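Glycosyl hydrolase 25 (Streptococcus pneumoniae, PDB 4FF5) probably hydrolyses glycosidic bonds of cell-wall peptidoglycan, as other family 25 glycosyl hydrolases do, and acts as a virulence factor taking part in host-cell invasion. Local coordinates at residues 129-140 with 169-179. Residues are numbered along the deposited sequence; the frame is centred on the assembly and turned at random.
Sequences VQEMEKAAEVFY and NFRAKLASLGA
With CG of F170 turned opposite the backbone N (chi1 -165°), its ring reaches helix 129-143, and a matching torsion at Y140 (chi1 -170°) sends the phenol back to the C-terminal end of helix 163-177. The pair illustrates how two helices can interlock by exchanging aromatic side chains. F170 is a knob in the hole formed by M132, A135, A136 and F139. The methyl of A136 sits over the centre of one face, CB lying 3.9 Å from the centroid of the F170 ring in a CH-pi contact. At the edge of the F170 ring, M132 SD makes a Met-aromatic contact 4.1 Å from F170 CD2, while F139 CD2 meets the F170 edge near its plane. The small A136 probably helps the axes of the two segments approach to 8.1 Å.

The Y140 ring takes L177 CB over one face, offset toward the rim, and L174 CD1 packs 3.7 Å from Y140 CB. The Y140 hydroxyl lies beside the Schellman turn at G178, where one water links Y140 OH to L177 O. Along the outer flank, the aliphatic part of K173 crosses E133, K173 CG resting 3.6 Å from E133 O. K173 NZ stays 4.2 Å from E137 OE1, beyond a salt bridge, although the opposite charges probably attract. Another water donates to both E133 OE2 and N169 O.

Inward, F139 and F170 both touch A122 on strand 118-123, and F170 and L174 reach L153 on strand 151-155. The two segments cross at -40°, and their helices, lying over consecutive parallel strands, form part of the outer helical layer of the TIM-barrel fold of family 25 hydrolases.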
loop_
_atom_site.group_PDB
_atom_site.type_symbol
_atom_site.label_atom_id
_atom_site.label_comp_id
_atom_site.label_asym_id
_atom_site.label_seq_id
_atom_site.Cartn_x
_atom_site.Cartn_y
_atom_site.Cartn_z
ATOM N N VAL A 129 10.323 -7.848 18.489
ATOM C CA VAL A 129 9.397 -6.774 18.865
ATOM C C VAL A 129 10.043 -5.391 18.780
ATOM O O VAL A 129 9.412 -4.441 18.299
ATOM C CB VAL A 129 8.727 -6.995 20.244
ATOM C CG1 VAL A 129 9.758 -7.268 21.338
ATOM C CG2 VAL A 129 7.831 -5.818 20.616
ATOM N N GLN A 130 11.296 -5.295 19.232
ATOM C CA GLN A 130 12.011 -4.035 19.257
ATOM C C GLN A 130 12.152 -3.483 17.828
ATOM O O GLN A 130 11.861 -2.306 17.579
ATOM C CB GLN A 130 13.371 -4.226 19.951
ATOM C CG GLN A 130 13.285 -4.523 21.459
ATOM C CD GLN A 130 12.913 -5.968 21.832
ATOM O OE1 GLN A 130 12.476 -6.232 22.963
ATOM N NE2 GLN A 130 13.116 -6.907 20.913
ATOM N N GLU A 131 12.587 -4.344 16.904
ATOM C CA GLU A 131 12.733 -3.968 15.478
ATOM C C GLU A 131 11.383 -3.611 14.856
ATOM O O GLU A 131 11.289 -2.685 14.041
ATOM C CB GLU A 131 13.402 -5.081 14.661
ATOM C CG GLU A 131 14.836 -5.394 15.095
ATOM C CD GLU A 131 15.615 -6.250 14.102
ATOM O OE1 GLU A 131 15.024 -6.739 13.107
ATOM O OE2 GLU A 131 16.840 -6.430 14.319
ATOM N N MET A 132 10.341 -4.353 15.227
ATOM C CA MET A 132 8.998 -4.067 14.698
ATOM C C MET A 132 8.511 -2.691 15.123
ATOM O O MET A 132 7.994 -1.935 14.301
ATOM C CB MET A 132 8.002 -5.147 15.103
ATOM C CG MET A 132 8.263 -6.465 14.412
ATOM S SD MET A 132 7.831 -6.361 12.658
ATOM C CE MET A 132 7.599 -8.096 12.287
ATOM N N GLU A 133 8.700 -2.367 16.404
ATOM C CA GLU A 133 8.269 -1.087 16.948
ATOM C C GLU A 133 9.105 0.089 16.404
ATOM O O GLU A 133 8.555 1.170 16.140
ATOM C CB GLU A 133 8.258 -1.137 18.487
ATOM C CG GLU A 133 7.177 -2.060 19.023
ATOM C CD GLU A 133 7.165 -2.178 20.545
ATOM O OE1 GLU A 133 8.042 -1.602 21.224
ATOM O OE2 GLU A 133 6.271 -2.863 21.058
ATOM N N LYS A 134 10.406 -0.149 16.208
ATOM C CA LYS A 134 11.330 0.820 15.599
ATOM C C LYS A 134 10.886 1.145 14.177
ATOM O O LYS A 134 10.761 2.308 13.811
ATOM C CB LYS A 134 12.750 0.248 15.588
ATOM C CG LYS A 134 13.838 1.147 15.024
ATOM C CD LYS A 134 15.189 0.465 15.212
ATOM C CE LYS A 134 16.264 1.037 14.308
ATOM N NZ LYS A 134 16.868 2.303 14.814
ATOM N N ALA A 135 10.652 0.102 13.382
ATOM C CA ALA A 135 10.222 0.258 11.997
ATOM C C ALA A 135 8.893 1.012 11.882
ATOM O O ALA A 135 8.751 1.880 11.031
ATOM C CB ALA A 135 10.150 -1.108 11.310
ATOM N N ALA A 136 7.932 0.675 12.741
ATOM C CA ALA A 136 6.642 1.373 12.803
ATOM C C ALA A 136 6.840 2.854 13.103
ATOM O O ALA A 136 6.155 3.693 12.541
ATOM C CB ALA A 136 5.722 0.738 13.842
ATOM N N GLU A 137 7.778 3.174 13.994
ATOM C CA GLU A 137 8.009 4.582 14.321
ATOM C C GLU A 137 8.673 5.348 13.172
ATOM O O GLU A 137 8.238 6.448 12.829
ATOM C CB GLU A 137 8.788 4.733 15.634
ATOM C CG GLU A 137 8.967 6.189 16.036
ATOM C CD GLU A 137 9.309 6.376 17.499
ATOM O OE1 GLU A 137 9.580 5.369 18.191
ATOM O OE2 GLU A 137 9.292 7.545 17.952
ATOM N N VAL A 138 9.713 4.757 12.582
ATOM C CA VAL A 138 10.394 5.314 11.405
ATOM C C VAL A 138 9.409 5.587 10.259
ATOM O O VAL A 138 9.506 6.619 9.547
ATOM C CB VAL A 138 11.530 4.364 10.931
ATOM C CG1 VAL A 138 12.135 4.817 9.602
ATOM C CG2 VAL A 138 12.618 4.249 11.995
ATOM N N PHE A 139 8.473 4.655 10.089
ATOM C CA PHE A 139 7.465 4.665 9.010
ATOM C C PHE A 139 6.466 5.765 9.289
ATOM O O PHE A 139 6.209 6.598 8.437
ATOM C CB PHE A 139 6.787 3.295 8.994
ATOM C CG PHE A 139 5.570 3.177 8.110
ATOM C CD1 PHE A 139 5.558 3.678 6.794
ATOM C CD2 PHE A 139 4.466 2.437 8.553
ATOM C CE1 PHE A 139 4.434 3.512 5.978
ATOM C CE2 PHE A 139 3.355 2.259 7.728
ATOM C CZ PHE A 139 3.345 2.784 6.437
ATOM N N TYR A 140 5.922 5.778 10.508
ATOM C CA TYR A 140 4.973 6.813 10.876
ATOM C C TYR A 140 5.564 8.223 10.765
ATOM O O TYR A 140 4.916 9.115 10.228
ATOM C CB TYR A 140 4.394 6.581 12.265
ATOM C CG TYR A 140 3.242 7.496 12.576
ATOM C CD1 TYR A 140 3.443 8.676 13.304
ATOM C CD2 TYR A 140 1.964 7.217 12.101
ATOM C CE1 TYR A 140 2.390 9.531 13.580
ATOM C CE2 TYR A 140 0.905 8.068 12.367
ATOM C CZ TYR A 140 1.125 9.213 13.111
ATOM O OH TYR A 140 0.082 10.046 13.373
ATOM N N ASN A 169 2.714 -6.402 16.925
ATOM C CA ASN A 169 3.621 -5.418 17.536
ATOM C C ASN A 169 3.732 -4.150 16.684
ATOM O O ASN A 169 3.642 -3.013 17.199
ATOM C CB ASN A 169 5.018 -5.997 17.759
ATOM C CG ASN A 169 5.037 -7.135 18.759
ATOM O OD1 ASN A 169 4.272 -7.146 19.739
ATOM N ND2 ASN A 169 5.921 -8.103 18.526
ATOM N N PHE A 170 3.911 -4.364 15.381
ATOM C CA PHE A 170 4.001 -3.266 14.420
ATOM C C PHE A 170 2.701 -2.451 14.423
ATOM O O PHE A 170 2.743 -1.223 14.581
ATOM C CB PHE A 170 4.304 -3.832 13.030
ATOM C CG PHE A 170 4.784 -2.804 12.015
ATOM C CD1 PHE A 170 3.918 -1.850 11.484
ATOM C CD2 PHE A 170 6.097 -2.824 11.566
ATOM C CE1 PHE A 170 4.358 -0.934 10.532
ATOM C CE2 PHE A 170 6.553 -1.902 10.619
ATOM C CZ PHE A 170 5.678 -0.951 10.103
ATOM N N ARG A 171 1.564 -3.135 14.231
ATOM C CA ARG A 171 0.247 -2.492 14.225
ATOM C C ARG A 171 -0.036 -1.656 15.489
ATOM O O ARG A 171 -0.435 -0.492 15.396
ATOM C CB ARG A 171 -0.857 -3.547 14.055
ATOM C CG ARG A 171 -2.217 -2.957 13.711
ATOM C CD ARG A 171 -3.371 -3.809 14.253
ATOM N NE ARG A 171 -3.287 -3.952 15.714
ATOM C CZ ARG A 171 -3.699 -3.045 16.599
ATOM N NH1 ARG A 171 -4.232 -1.902 16.189
ATOM N NH2 ARG A 171 -3.552 -3.281 17.906
ATOM N N ALA A 172 0.130 -2.283 16.654
ATOM C CA ALA A 172 -0.075 -1.621 17.948
ATOM C C ALA A 172 0.774 -0.358 18.099
ATOM O O ALA A 172 0.290 0.680 18.577
ATOM C CB ALA A 172 0.217 -2.590 19.088
ATOM N N LYS A 173 2.046 -0.440 17.706
ATOM C CA LYS A 173 2.912 0.728 17.818
ATOM C C LYS A 173 2.420 1.863 16.920
ATOM O O LYS A 173 2.342 3.026 17.348
ATOM C CB LYS A 173 4.373 0.375 17.533
ATOM C CG LYS A 173 5.335 1.557 17.660
ATOM C CD LYS A 173 5.582 1.898 19.137
ATOM C CE LYS A 173 6.731 2.885 19.273
ATOM N NZ LYS A 173 7.012 3.149 20.710
ATOM N N LEU A 174 2.051 1.528 15.682
ATOM C CA LEU A 174 1.561 2.523 14.741
ATOM C C LEU A 174 0.312 3.219 15.283
ATOM O O LEU A 174 0.196 4.441 15.208
ATOM C CB LEU A 174 1.255 1.842 13.407
ATOM C CG LEU A 174 1.105 2.664 12.141
ATOM C CD1 LEU A 174 2.325 3.552 11.939
ATOM C CD2 LEU A 174 0.904 1.740 10.948
ATOM N N ALA A 175 -0.605 2.429 15.851
ATOM C CA ALA A 175 -1.830 2.966 16.479
ATOM C C ALA A 175 -1.507 3.958 17.593
ATOM O O ALA A 175 -2.037 5.075 17.618
ATOM C CB ALA A 175 -2.698 1.827 17.016
ATOM N N SER A 176 -0.623 3.553 18.498
ATOM C CA SER A 176 -0.229 4.376 19.637
ATOM C C SER A 176 0.454 5.693 19.223
ATOM O O SER A 176 0.467 6.645 19.987
ATOM C CB SER A 176 0.697 3.592 20.568
ATOM O OG SER A 176 2.014 3.576 20.050
ATOM N N LEU A 177 1.036 5.729 18.025
ATOM C CA LEU A 177 1.663 6.948 17.530
ATOM C C LEU A 177 0.637 7.878 16.900
ATOM O O LEU A 177 0.925 9.049 16.666
ATOM C CB LEU A 177 2.787 6.646 16.530
ATOM C CG LEU A 177 4.043 5.946 17.045
ATOM C CD1 LEU A 177 4.821 5.437 15.848
ATOM C CD2 LEU A 177 4.902 6.846 17.933
ATOM N N GLY A 178 -0.548 7.348 16.605
ATOM C CA GLY A 178 -1.661 8.156 16.099
ATOM C C GLY A 178 -2.329 7.733 14.798
ATOM O O GLY A 178 -3.331 8.334 14.394
ATOM N N ALA A 179 -1.767 6.737 14.117
ATOM C CA ALA A 179 -2.403 6.193 12.907
ATOM C C ALA A 179 -3.788 5.629 13.241
ATOM O O ALA A 179 -3.936 4.897 14.209
ATOM C CB ALA A 179 -1.541 5.113 12.283
HETATM O O HOH W 1 3.725 -2.620 19.901
HETATM O O HOH W 2 -2.231 9.728 11.721
HETATM O O HOH W 3 0.393 11.753 15.247
#